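Local coordinates for uncharacterized protein (Bacteroides fragilis, PDB 4FR9) that is of unknown function but is BLIP-like, from a putative beta-lactamase-inhibitor-like, PepSY-like family, at residues W60-I70 against V91-P100. Numbering follows the deposited sequence. Where two conformers were deposited one is given.
Sequences WLMTETELNSI and VDDVVILEYP
Thr63 pairs with Glu98 and Thr65 with Ile96 through reciprocal N-H...O bonds, the shortest running 2.8 Å from Thr65 N to Ile96 O, as strands 60-67 and 91-98 run antiparallel with axes 4.6 Å apart at 157°. Between these pairs Glu64 faces Leu97 in a non-hydrogen-bonded pair, its extended chain lying alongside the leucine with CB 3.6 Å from Leu97 CD2. On the same face Met62, a selenomethionine here, runs beside Tyr99; with CG anti to the backbone N (chi1 -167°) and the chain extended at chi2, SE is carried alongside the ring, 3.5 Å from Tyr99 CE2, an oblique Met-aromatic contact. The tyrosine hydroxyl is bonded to Glu106 on the next strand. The other face carries Leu67, which lies across Ile96 with CD1 3.5 Å from Ile96 CG1, and a water within hydrogen-bonding distance of Thr63 O, Thr65 OG1 and Glu98 OE1, linking both strands. At one end Pro100 CD sits over the six-membered ring of Trp60 in a CH-pi contact, 4.2 Å from its centroid. The indole is tethered through NE1 to Thr63 OG1 at 2.8 Å, a hydroxyl also bonded to Tyr24. Beyond Leu67, Ile70 CG2 packs 3.9 Å from Val94 CG2, and the Ile70 side chain also reaches helix 75-83. These third and fourth strands are neighbours mid-sheet in an antiparallel sheet of sequential strand order, with helix 75-83 in their connection, consistent with a BLIP-like, PepSY-clan fold.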
loop_
_atom_site.group_PDB
_atom_site.type_symbol
_atom_site.label_atom_id
_atom_site.label_comp_id
_atom_site.label_asym_id
_atom_site.label_seq_id
_atom_site.Cartn_x
_atom_site.Cartn_y
_atom_site.Cartn_z
ATOM N N TRP A 60 -10.676 -4.293 -8.753
ATOM C CA TRP A 60 -9.671 -3.614 -7.953
ATOM C C TRP A 60 -9.770 -4.058 -6.501
ATOM O O TRP A 60 -10.861 -4.028 -5.905
ATOM C CB TRP A 60 -9.854 -2.098 -8.033
ATOM C CG TRP A 60 -8.961 -1.362 -7.108
ATOM C CD1 TRP A 60 -7.606 -1.253 -7.179
ATOM C CD2 TRP A 60 -9.350 -0.638 -5.943
ATOM N NE1 TRP A 60 -7.108 -0.498 -6.130
ATOM C CE2 TRP A 60 -8.175 -0.117 -5.356
ATOM C CE3 TRP A 60 -10.580 -0.373 -5.323
ATOM C CZ2 TRP A 60 -8.202 0.659 -4.195
ATOM C CZ3 TRP A 60 -10.582 0.408 -4.191
ATOM C CH2 TRP A 60 -9.418 0.876 -3.623
ATOM N N LEU A 61 -8.624 -4.448 -5.914
ATOM C CA LEU A 61 -8.607 -4.904 -4.553
ATOM C C LEU A 61 -7.778 -4.052 -3.599
ATOM O O LEU A 61 -8.021 -4.111 -2.396
ATOM C CB LEU A 61 -8.098 -6.343 -4.476
ATOM C CG LEU A 61 -8.959 -7.365 -5.236
ATOM C CD1 LEU A 61 -8.321 -8.751 -5.055
ATOM C CD2 LEU A 61 -10.405 -7.371 -4.811
HETATM N N MSE A 62 -6.783 -3.337 -4.084
HETATM C CA MSE A 62 -5.925 -2.545 -3.196
HETATM C C MSE A 62 -5.026 -1.647 -4.006
HETATM O O MSE A 62 -4.564 -2.028 -5.057
HETATM C CB MSE A 62 -5.061 -3.469 -2.331
HETATM C CG MSE A 62 -4.370 -2.708 -1.162
HETATM SE SE MSE A 62 -3.360 -3.923 -0.031
HETATM C CE MSE A 62 -1.910 -4.231 -1.195
ATOM N N THR A 63 -4.708 -0.480 -3.445
ATOM C CA THR A 63 -3.611 0.345 -3.922
ATOM C C THR A 63 -2.689 0.642 -2.760
ATOM O O THR A 63 -3.168 1.116 -1.716
ATOM C CB THR A 63 -4.120 1.661 -4.545
ATOM O OG1 THR A 63 -4.986 1.321 -5.639
ATOM C CG2 THR A 63 -2.995 2.541 -5.016
ATOM N N GLU A 64 -1.395 0.447 -2.951
ATOM C CA GLU A 64 -0.376 0.911 -2.031
ATOM C C GLU A 64 0.342 2.092 -2.661
ATOM O O GLU A 64 0.840 1.984 -3.782
ATOM C CB GLU A 64 0.636 -0.208 -1.768
ATOM C CG GLU A 64 1.742 0.240 -0.856
ATOM C CD GLU A 64 2.710 -0.847 -0.453
ATOM O OE1 GLU A 64 2.367 -2.051 -0.521
ATOM O OE2 GLU A 64 3.827 -0.500 0.016
ATOM N N THR A 65 0.389 3.209 -1.920
ATOM C CA THR A 65 1.064 4.425 -2.359
ATOM C C THR A 65 2.253 4.698 -1.461
ATOM O O THR A 65 2.106 4.745 -0.233
ATOM C CB THR A 65 0.113 5.611 -2.323
ATOM O OG1 THR A 65 -1.003 5.339 -3.182
ATOM C CG2 THR A 65 0.810 6.889 -2.765
ATOM N N GLU A 66 3.418 4.910 -2.055
ATOM C CA GLU A 66 4.588 5.259 -1.296
ATOM C C GLU A 66 4.560 6.746 -0.886
ATOM O O GLU A 66 4.312 7.613 -1.712
ATOM C CB GLU A 66 5.832 4.947 -2.127
ATOM C CG GLU A 66 7.122 5.204 -1.426
ATOM C CD GLU A 66 7.285 4.320 -0.223
ATOM O OE1 GLU A 66 7.367 3.078 -0.387
ATOM O OE2 GLU A 66 7.313 4.866 0.889
ATOM N N LEU A 67 4.775 7.008 0.403
ATOM C CA LEU A 67 4.897 8.374 0.921
ATOM C C LEU A 67 6.374 8.598 1.309
ATOM O O LEU A 67 7.126 7.677 1.529
ATOM C CB LEU A 67 3.960 8.583 2.108
ATOM C CG LEU A 67 2.467 8.546 1.771
ATOM C CD1 LEU A 67 1.626 8.821 3.034
ATOM C CD2 LEU A 67 2.035 9.448 0.589
ATOM N N ASN A 68 6.809 9.838 1.337
ATOM C CA ASN A 68 8.290 10.077 1.466
ATOM C C ASN A 68 8.731 10.039 2.957
ATOM O O ASN A 68 9.869 9.698 3.314
ATOM C CB ASN A 68 8.727 11.414 0.819
ATOM C CG ASN A 68 8.400 11.505 -0.684
ATOM O OD1 ASN A 68 8.402 10.491 -1.399
ATOM N ND2 ASN A 68 8.140 12.735 -1.164
ATOM N N SER A 69 7.791 10.325 3.851
ATOM C CA SER A 69 8.136 10.608 5.251
ATOM C C SER A 69 6.853 10.764 6.030
ATOM O O SER A 69 5.781 10.913 5.448
ATOM C CB SER A 69 9.034 11.832 5.386
ATOM O OG SER A 69 8.361 13.039 5.658
ATOM N N ILE A 70 6.990 10.784 7.351
ATOM C CA ILE A 70 5.835 11.056 8.209
ATOM C C ILE A 70 5.208 12.415 7.941
ATOM O O ILE A 70 4.035 12.611 8.253
ATOM C CB ILE A 70 6.107 10.815 9.701
ATOM C CG1 ILE A 70 7.172 11.780 10.251
ATOM C CG2 ILE A 70 6.405 9.323 9.962
ATOM C CD1 ILE A 70 7.339 11.646 11.761
ATOM N N VAL A 91 11.991 5.617 11.744
ATOM C CA VAL A 91 11.010 5.370 10.694
ATOM C C VAL A 91 11.727 4.858 9.451
ATOM O O VAL A 91 12.608 5.542 8.873
ATOM C CB VAL A 91 10.172 6.634 10.366
ATOM C CG1 VAL A 91 9.199 6.355 9.209
ATOM C CG2 VAL A 91 9.431 7.155 11.616
ATOM N N ASP A 92 11.322 3.667 9.022
ATOM C CA ASP A 92 11.845 3.039 7.833
ATOM C C ASP A 92 11.044 3.275 6.568
ATOM O O ASP A 92 11.607 3.311 5.480
ATOM C CB ASP A 92 11.936 1.516 8.007
ATOM C CG ASP A 92 13.040 1.089 8.951
ATOM O OD1 ASP A 92 13.960 1.888 9.249
ATOM O OD2 ASP A 92 12.965 -0.072 9.398
ATOM N N ASP A 93 9.719 3.375 6.675
ATOM C CA ASP A 93 8.897 3.645 5.512
ATOM C C ASP A 93 7.530 4.120 5.953
ATOM O O ASP A 93 7.125 3.955 7.106
ATOM C CB ASP A 93 8.741 2.440 4.578
ATOM C CG ASP A 93 8.373 2.843 3.148
ATOM O OD1 ASP A 93 8.333 4.063 2.838
ATOM O OD2 ASP A 93 8.150 1.931 2.319
ATOM N N VAL A 94 6.858 4.768 5.016
ATOM C CA VAL A 94 5.518 5.301 5.198
ATOM C C VAL A 94 4.739 5.066 3.920
ATOM O O VAL A 94 5.194 5.491 2.858
ATOM C CB VAL A 94 5.542 6.802 5.531
ATOM C CG1 VAL A 94 4.147 7.268 5.835
ATOM C CG2 VAL A 94 6.491 7.108 6.705
ATOM N N VAL A 95 3.595 4.403 4.014
ATOM C CA VAL A 95 2.759 4.129 2.844
ATOM C C VAL A 95 1.300 4.342 3.188
ATOM O O VAL A 95 0.921 4.359 4.362
ATOM C CB VAL A 95 2.986 2.711 2.237
ATOM C CG1 VAL A 95 4.475 2.463 1.925
ATOM C CG2 VAL A 95 2.455 1.633 3.155
ATOM N N ILE A 96 0.478 4.430 2.153
ATOM C CA ILE A 96 -0.968 4.398 2.247
ATOM C C ILE A 96 -1.480 3.119 1.599
ATOM O O ILE A 96 -1.009 2.762 0.510
ATOM C CB ILE A 96 -1.684 5.515 1.485
ATOM C CG1 ILE A 96 -0.947 6.835 1.656
ATOM C CG2 ILE A 96 -3.150 5.648 2.014
ATOM C CD1 ILE A 96 -1.613 7.997 0.927
ATOM N N LEU A 97 -2.408 2.415 2.253
ATOM C CA LEU A 97 -3.134 1.296 1.687
ATOM C C LEU A 97 -4.579 1.685 1.563
ATOM O O LEU A 97 -5.189 2.144 2.518
ATOM C CB LEU A 97 -2.974 0.054 2.548
ATOM C CG LEU A 97 -1.539 -0.434 2.766
ATOM C CD1 LEU A 97 -1.473 -1.580 3.779
ATOM C CD2 LEU A 97 -0.853 -0.800 1.464
ATOM N N GLU A 98 -5.135 1.532 0.355
ATOM C CA GLU A 98 -6.514 1.813 0.091
ATOM C C GLU A 98 -7.207 0.578 -0.443
ATOM O O GLU A 98 -6.610 -0.191 -1.191
ATOM C CB GLU A 98 -6.639 2.953 -0.909
ATOM C CG GLU A 98 -6.179 4.292 -0.375
ATOM C CD GLU A 98 -6.189 5.352 -1.424
ATOM O OE1 GLU A 98 -5.264 5.358 -2.249
ATOM O OE2 GLU A 98 -7.153 6.160 -1.415
ATOM N N TYR A 99 -8.463 0.391 -0.043
ATOM C CA TYR A 99 -9.228 -0.812 -0.303
ATOM C C TYR A 99 -10.650 -0.469 -0.703
ATOM O O TYR A 99 -11.167 0.606 -0.371
ATOM C CB TYR A 99 -9.332 -1.617 0.969
ATOM C CG TYR A 99 -8.031 -1.960 1.636
ATOM C CD1 TYR A 99 -7.471 -1.121 2.589
ATOM C CD2 TYR A 99 -7.361 -3.135 1.350
ATOM C CE1 TYR A 99 -6.310 -1.457 3.225
ATOM C CE2 TYR A 99 -6.192 -3.467 1.992
ATOM C CZ TYR A 99 -5.680 -2.648 2.965
ATOM O OH TYR A 99 -4.553 -3.003 3.661
ATOM N N PRO A 100 -11.337 -1.427 -1.336
ATOM C CA PRO A 100 -12.735 -1.232 -1.691
ATOM C C PRO A 100 -13.748 -1.447 -0.553
ATOM O O PRO A 100 -14.951 -1.269 -0.775
ATOM C CB PRO A 100 -12.977 -2.273 -2.815
ATOM C CG PRO A 100 -11.998 -3.346 -2.525
ATOM C CD PRO A 100 -10.769 -2.629 -1.988
HETATM O O HOH W 1 -2.895 4.076 -1.767
#